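Local coordinates for uncharacterized SnoaL-like Protein (Agrobacterium tumefaciens str. C58, PDB 3DXO), which is of unknown function but belongs to the SnoaL-like family of the NTF2 clan and has been proposed to be an isomerase, at residues M2-A14 against L69-F82. Numbering follows the deposited sequence.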
loop_
_atom_site.group_PDB
_atom_site.type_symbol
_atom_site.label_atom_id
_atom_site.label_comp_id
_atom_site.label_asym_id
_atom_site.label_seq_id
_atom_site.Cartn_x
_atom_site.Cartn_y
_atom_site.Cartn_z
HETATM N N MSE B 2 -1.456 13.279 11.191
HETATM C CA MSE B 2 -2.161 13.657 9.917
HETATM C C MSE B 2 -1.325 14.631 9.083
HETATM O O MSE B 2 -1.073 14.402 7.896
HETATM C CB MSE B 2 -3.568 14.265 10.175
HETATM C CG MSE B 2 -4.748 13.244 10.240
HETATM SE SE MSE B 2 -6.637 13.987 10.413
HETATM C CE MSE B 2 -7.697 12.293 10.021
ATOM N N THR B 3 -0.918 15.750 9.697
ATOM C CA THR B 3 -0.143 16.763 8.943
ATOM C C THR B 3 1.180 16.186 8.469
ATOM O O THR B 3 1.596 16.441 7.333
ATOM C CB THR B 3 0.142 18.056 9.709
ATOM O OG1 THR B 3 -1.088 18.737 9.960
ATOM C CG2 THR B 3 1.014 18.976 8.869
ATOM N N GLN B 4 1.841 15.401 9.316
ATOM C CA GLN B 4 3.071 14.725 8.889
ATOM C C GLN B 4 2.799 13.903 7.590
ATOM O O GLN B 4 3.630 13.924 6.670
ATOM C CB GLN B 4 3.672 13.910 10.062
ATOM C CG GLN B 4 4.859 12.935 9.742
ATOM C CD GLN B 4 4.492 11.417 9.818
ATOM O OE1 GLN B 4 4.669 10.674 8.849
ATOM N NE2 GLN B 4 4.008 10.967 10.983
ATOM N N HIS B 5 1.625 13.254 7.490
ATOM C CA HIS B 5 1.278 12.479 6.284
ATOM C C HIS B 5 0.918 13.343 5.080
ATOM O O HIS B 5 1.102 12.917 3.925
ATOM C CB HIS B 5 0.142 11.480 6.533
ATOM C CG HIS B 5 0.441 10.475 7.605
ATOM N ND1 HIS B 5 1.494 9.588 7.523
ATOM C CD2 HIS B 5 -0.180 10.219 8.783
ATOM C CE1 HIS B 5 1.517 8.843 8.615
ATOM N NE2 HIS B 5 0.506 9.198 9.391
ATOM N N LEU B 6 0.399 14.546 5.334
ATOM C CA LEU B 6 0.040 15.451 4.240
ATOM C C LEU B 6 1.335 16.009 3.642
ATOM O O LEU B 6 1.519 16.020 2.395
ATOM C CB LEU B 6 -0.894 16.567 4.719
ATOM C CG LEU B 6 -1.326 17.583 3.658
ATOM C CD1 LEU B 6 -1.979 16.894 2.450
ATOM C CD2 LEU B 6 -2.242 18.651 4.266
ATOM N N THR B 7 2.235 16.437 4.529
ATOM C CA THR B 7 3.534 16.980 4.114
ATOM C C THR B 7 4.287 15.958 3.238
ATOM O O THR B 7 4.839 16.295 2.183
ATOM C CB THR B 7 4.385 17.369 5.345
ATOM O OG1 THR B 7 3.662 18.335 6.129
ATOM C CG2 THR B 7 5.740 17.905 4.937
ATOM N N ILE B 8 4.278 14.703 3.667
ATOM C CA ILE B 8 4.983 13.667 2.933
ATOM C C ILE B 8 4.356 13.515 1.541
ATOM O O ILE B 8 5.087 13.497 0.536
ATOM C CB ILE B 8 5.019 12.344 3.727
ATOM C CG1 ILE B 8 5.819 12.551 5.034
ATOM C CG2 ILE B 8 5.641 11.235 2.894
ATOM C CD1 ILE B 8 5.621 11.479 6.118
ATOM N N ALA B 9 3.017 13.481 1.479
ATOM C CA ALA B 9 2.321 13.338 0.201
ATOM C C ALA B 9 2.671 14.530 -0.700
ATOM O O ALA B 9 3.028 14.363 -1.878
ATOM C CB ALA B 9 0.839 13.237 0.415
ATOM N N GLN B 10 2.640 15.725 -0.122
ATOM C CA GLN B 10 2.954 16.949 -0.879
ATOM C C GLN B 10 4.365 17.011 -1.365
ATOM O O GLN B 10 4.572 17.417 -2.476
ATOM C CB GLN B 10 2.685 18.197 -0.058
ATOM C CG GLN B 10 1.212 18.427 0.176
ATOM C CD GLN B 10 0.961 19.441 1.229
ATOM O OE1 GLN B 10 1.805 19.682 2.078
ATOM N NE2 GLN B 10 -0.211 20.043 1.196
ATOM N N THR B 11 5.324 16.642 -0.520
ATOM C CA THR B 11 6.754 16.618 -0.879
ATOM C C THR B 11 6.981 15.603 -1.994
ATOM O O THR B 11 7.741 15.851 -2.935
ATOM C CB THR B 11 7.629 16.223 0.339
ATOM O OG1 THR B 11 7.520 17.226 1.351
ATOM C CG2 THR B 11 9.075 16.066 -0.062
ATOM N N TYR B 12 6.314 14.457 -1.883
ATOM C CA TYR B 12 6.430 13.422 -2.899
ATOM C C TYR B 12 5.913 13.949 -4.260
ATOM O O TYR B 12 6.645 13.907 -5.255
ATOM C CB TYR B 12 5.689 12.152 -2.452
ATOM C CG TYR B 12 5.606 11.073 -3.496
ATOM C CD1 TYR B 12 4.583 11.078 -4.420
ATOM C CD2 TYR B 12 6.560 10.061 -3.578
ATOM C CE1 TYR B 12 4.498 10.118 -5.384
ATOM C CE2 TYR B 12 6.485 9.088 -4.548
ATOM C CZ TYR B 12 5.440 9.121 -5.444
ATOM O OH TYR B 12 5.305 8.163 -6.434
ATOM N N LEU B 13 4.678 14.465 -4.286
ATOM C CA LEU B 13 4.085 14.957 -5.530
ATOM C C LEU B 13 4.829 16.168 -6.112
ATOM O O LEU B 13 4.883 16.338 -7.332
ATOM C CB LEU B 13 2.595 15.281 -5.333
ATOM C CG LEU B 13 1.630 14.078 -5.163
ATOM C CD1 LEU B 13 0.172 14.541 -4.885
ATOM C CD2 LEU B 13 1.673 13.129 -6.366
ATOM N N ALA B 14 5.404 16.998 -5.243
ATOM C CA ALA B 14 6.176 18.180 -5.668
ATOM C C ALA B 14 7.336 17.761 -6.582
ATOM O O ALA B 14 7.634 18.440 -7.585
ATOM C CB ALA B 14 6.704 18.921 -4.486
ATOM N N LEU B 69 -3.214 15.716 -5.845
ATOM C CA LEU B 69 -3.610 14.947 -4.693
ATOM C C LEU B 69 -5.132 14.783 -4.689
ATOM O O LEU B 69 -5.839 15.687 -5.086
ATOM C CB LEU B 69 -3.118 15.649 -3.424
ATOM C CG LEU B 69 -3.192 14.979 -2.050
ATOM C CD1 LEU B 69 -2.296 13.733 -1.950
ATOM C CD2 LEU B 69 -2.793 16.007 -1.018
ATOM N N ALA B 70 -5.597 13.595 -4.304
ATOM C CA ALA B 70 -7.009 13.250 -4.197
ATOM C C ALA B 70 -7.237 12.731 -2.778
ATOM O O ALA B 70 -6.453 11.940 -2.262
ATOM C CB ALA B 70 -7.383 12.192 -5.209
ATOM N N GLY B 71 -8.297 13.188 -2.126
ATOM C CA GLY B 71 -8.586 12.754 -0.758
ATOM C C GLY B 71 -7.586 13.205 0.295
ATOM O O GLY B 71 -6.759 14.061 0.036
ATOM N N THR B 72 -7.671 12.629 1.491
ATOM C CA THR B 72 -6.772 12.971 2.591
ATOM C C THR B 72 -5.756 11.885 2.857
ATOM O O THR B 72 -6.130 10.772 3.152
ATOM C CB THR B 72 -7.543 13.158 3.900
ATOM O OG1 THR B 72 -8.399 14.280 3.761
ATOM C CG2 THR B 72 -6.600 13.406 5.073
ATOM N N PRO B 73 -4.469 12.202 2.735
ATOM C CA PRO B 73 -3.461 11.228 3.106
ATOM C C PRO B 73 -3.646 10.724 4.547
ATOM O O PRO B 73 -4.201 11.428 5.406
ATOM C CB PRO B 73 -2.148 12.014 2.986
ATOM C CG PRO B 73 -2.436 13.085 1.953
ATOM C CD PRO B 73 -3.876 13.446 2.204
ATOM N N ASP B 74 -3.211 9.493 4.802
ATOM C CA ASP B 74 -3.287 8.945 6.137
ATOM C C ASP B 74 -2.074 8.062 6.366
ATOM O O ASP B 74 -1.155 8.003 5.545
ATOM C CB ASP B 74 -4.599 8.151 6.321
ATOM C CG ASP B 74 -4.668 6.899 5.453
ATOM O OD1 ASP B 74 -4.111 6.896 4.348
ATOM O OD2 ASP B 74 -5.291 5.917 5.868
ATOM N N GLY B 75 -2.068 7.356 7.485
ATOM C CA GLY B 75 -0.985 6.448 7.752
ATOM C C GLY B 75 -0.791 6.120 9.203
ATOM O O GLY B 75 -1.655 6.367 10.045
ATOM N N HIS B 76 0.374 5.543 9.464
ATOM C CA HIS B 76 0.761 5.100 10.795
ATOM C C HIS B 76 2.236 4.746 10.785
ATOM O O HIS B 76 2.767 4.347 9.744
ATOM C CB HIS B 76 -0.077 3.895 11.235
ATOM C CG HIS B 76 -0.058 2.764 10.264
ATOM N ND1 HIS B 76 0.945 1.821 10.242
ATOM C CD2 HIS B 76 -0.918 2.426 9.279
ATOM C CE1 HIS B 76 0.698 0.944 9.289
ATOM N NE2 HIS B 76 -0.433 1.282 8.696
ATOM N N GLY B 77 2.886 4.923 11.932
ATOM C CA GLY B 77 4.324 4.700 12.063
ATOM C C GLY B 77 5.023 5.520 11.000
ATOM O O GLY B 77 4.677 6.680 10.794
ATOM N N ASN B 78 5.959 4.888 10.295
ATOM C CA ASN B 78 6.688 5.507 9.193
ATOM C C ASN B 78 5.994 5.283 7.840
ATOM O O ASN B 78 6.594 5.482 6.789
ATOM C CB ASN B 78 8.126 4.981 9.133
ATOM C CG ASN B 78 8.195 3.502 8.777
ATOM O OD1 ASN B 78 7.548 2.662 9.408
ATOM N ND2 ASN B 78 8.992 3.173 7.756
ATOM N N PHE B 79 4.731 4.861 7.859
ATOM C CA PHE B 79 3.967 4.682 6.609
ATOM C C PHE B 79 2.976 5.802 6.342
ATOM O O PHE B 79 2.244 6.237 7.242
ATOM C CB PHE B 79 3.188 3.359 6.609
ATOM C CG PHE B 79 4.062 2.160 6.561
ATOM C CD1 PHE B 79 4.694 1.800 5.376
ATOM C CD2 PHE B 79 4.265 1.393 7.690
ATOM C CE1 PHE B 79 5.518 0.694 5.322
ATOM C CE2 PHE B 79 5.081 0.281 7.639
ATOM C CZ PHE B 79 5.711 -0.066 6.447
ATOM N N THR B 80 2.976 6.255 5.094
ATOM C CA THR B 80 2.012 7.214 4.594
ATOM C C THR B 80 1.322 6.619 3.355
ATOM O O THR B 80 1.941 5.938 2.557
ATOM C CB THR B 80 2.695 8.540 4.235
ATOM O OG1 THR B 80 3.271 9.101 5.426
ATOM C CG2 THR B 80 1.695 9.519 3.617
ATOM N N ARG B 81 0.021 6.841 3.245
ATOM C CA ARG B 81 -0.762 6.424 2.088
ATOM C C ARG B 81 -1.556 7.597 1.547
ATOM O O ARG B 81 -2.177 8.346 2.308
ATOM C CB ARG B 81 -1.776 5.343 2.433
ATOM C CG ARG B 81 -2.767 5.133 1.280
ATOM C CD ARG B 81 -3.842 4.113 1.541
ATOM N NE ARG B 81 -4.742 4.490 2.615
ATOM C CZ ARG B 81 -5.924 3.930 2.802
ATOM N NH1 ARG B 81 -6.368 3.011 1.970
ATOM N NH2 ARG B 81 -6.677 4.299 3.820
ATOM N N PHE B 82 -1.564 7.720 0.228
ATOM C CA PHE B 82 -2.291 8.783 -0.433
ATOM C C PHE B 82 -2.589 8.412 -1.861
ATOM O O PHE B 82 -1.975 7.490 -2.432
ATOM C CB PHE B 82 -1.488 10.089 -0.402
ATOM C CG PHE B 82 -0.166 10.003 -1.095
ATOM C CD1 PHE B 82 -0.056 10.284 -2.444
ATOM C CD2 PHE B 82 0.974 9.638 -0.395
ATOM C CE1 PHE B 82 1.200 10.188 -3.102
ATOM C CE2 PHE B 82 2.206 9.534 -1.033
ATOM C CZ PHE B 82 2.322 9.809 -2.380
#
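His5 lies flat on the hairpin backbone, with Asp74 O and Gly75 CA over one ring face; the Gly75 CA sits 3.7 Å from the ring centroid, a CH-pi contact possible because no side chain stands there. At the ring's edge, His5 ND1 and Thr80 OG1 share a nearly straight hydrogen bond of 2.8 Å, in the plane of the imidazole, which, with the packing on its face, would hold the ring's rotation. His5 CG stands anti to its own carbonyl carbon (chi1 -59°), which brings the ring down on the hairpin; separately, His5 O rests on Pro73 CB. One turn on, Ala9 CB touches both Pro73 CG, at 3.6 Å, and the face of the Phe82 ring. Tyr12 CD1 meets the edge of that ring at Phe82 CZ, the two planes inclined at 59°. Leu69 closes the far end, its CD2 on Leu6 CD1 (3.7 Å) and its CB against Leu13 CD1.

On the other side of the hairpin, Arg81 grips Asp74 side-on through NE and NH2, and also forms a salt bridge with Asp117 of the second subunit. Through His5, Ala9 and Tyr12, helix 3-14 crosses strand 79-82 at -65°, packing its N-terminal turns on the inner face of the curved sheet, as in the alpha+beta cone of NTF2-like folds.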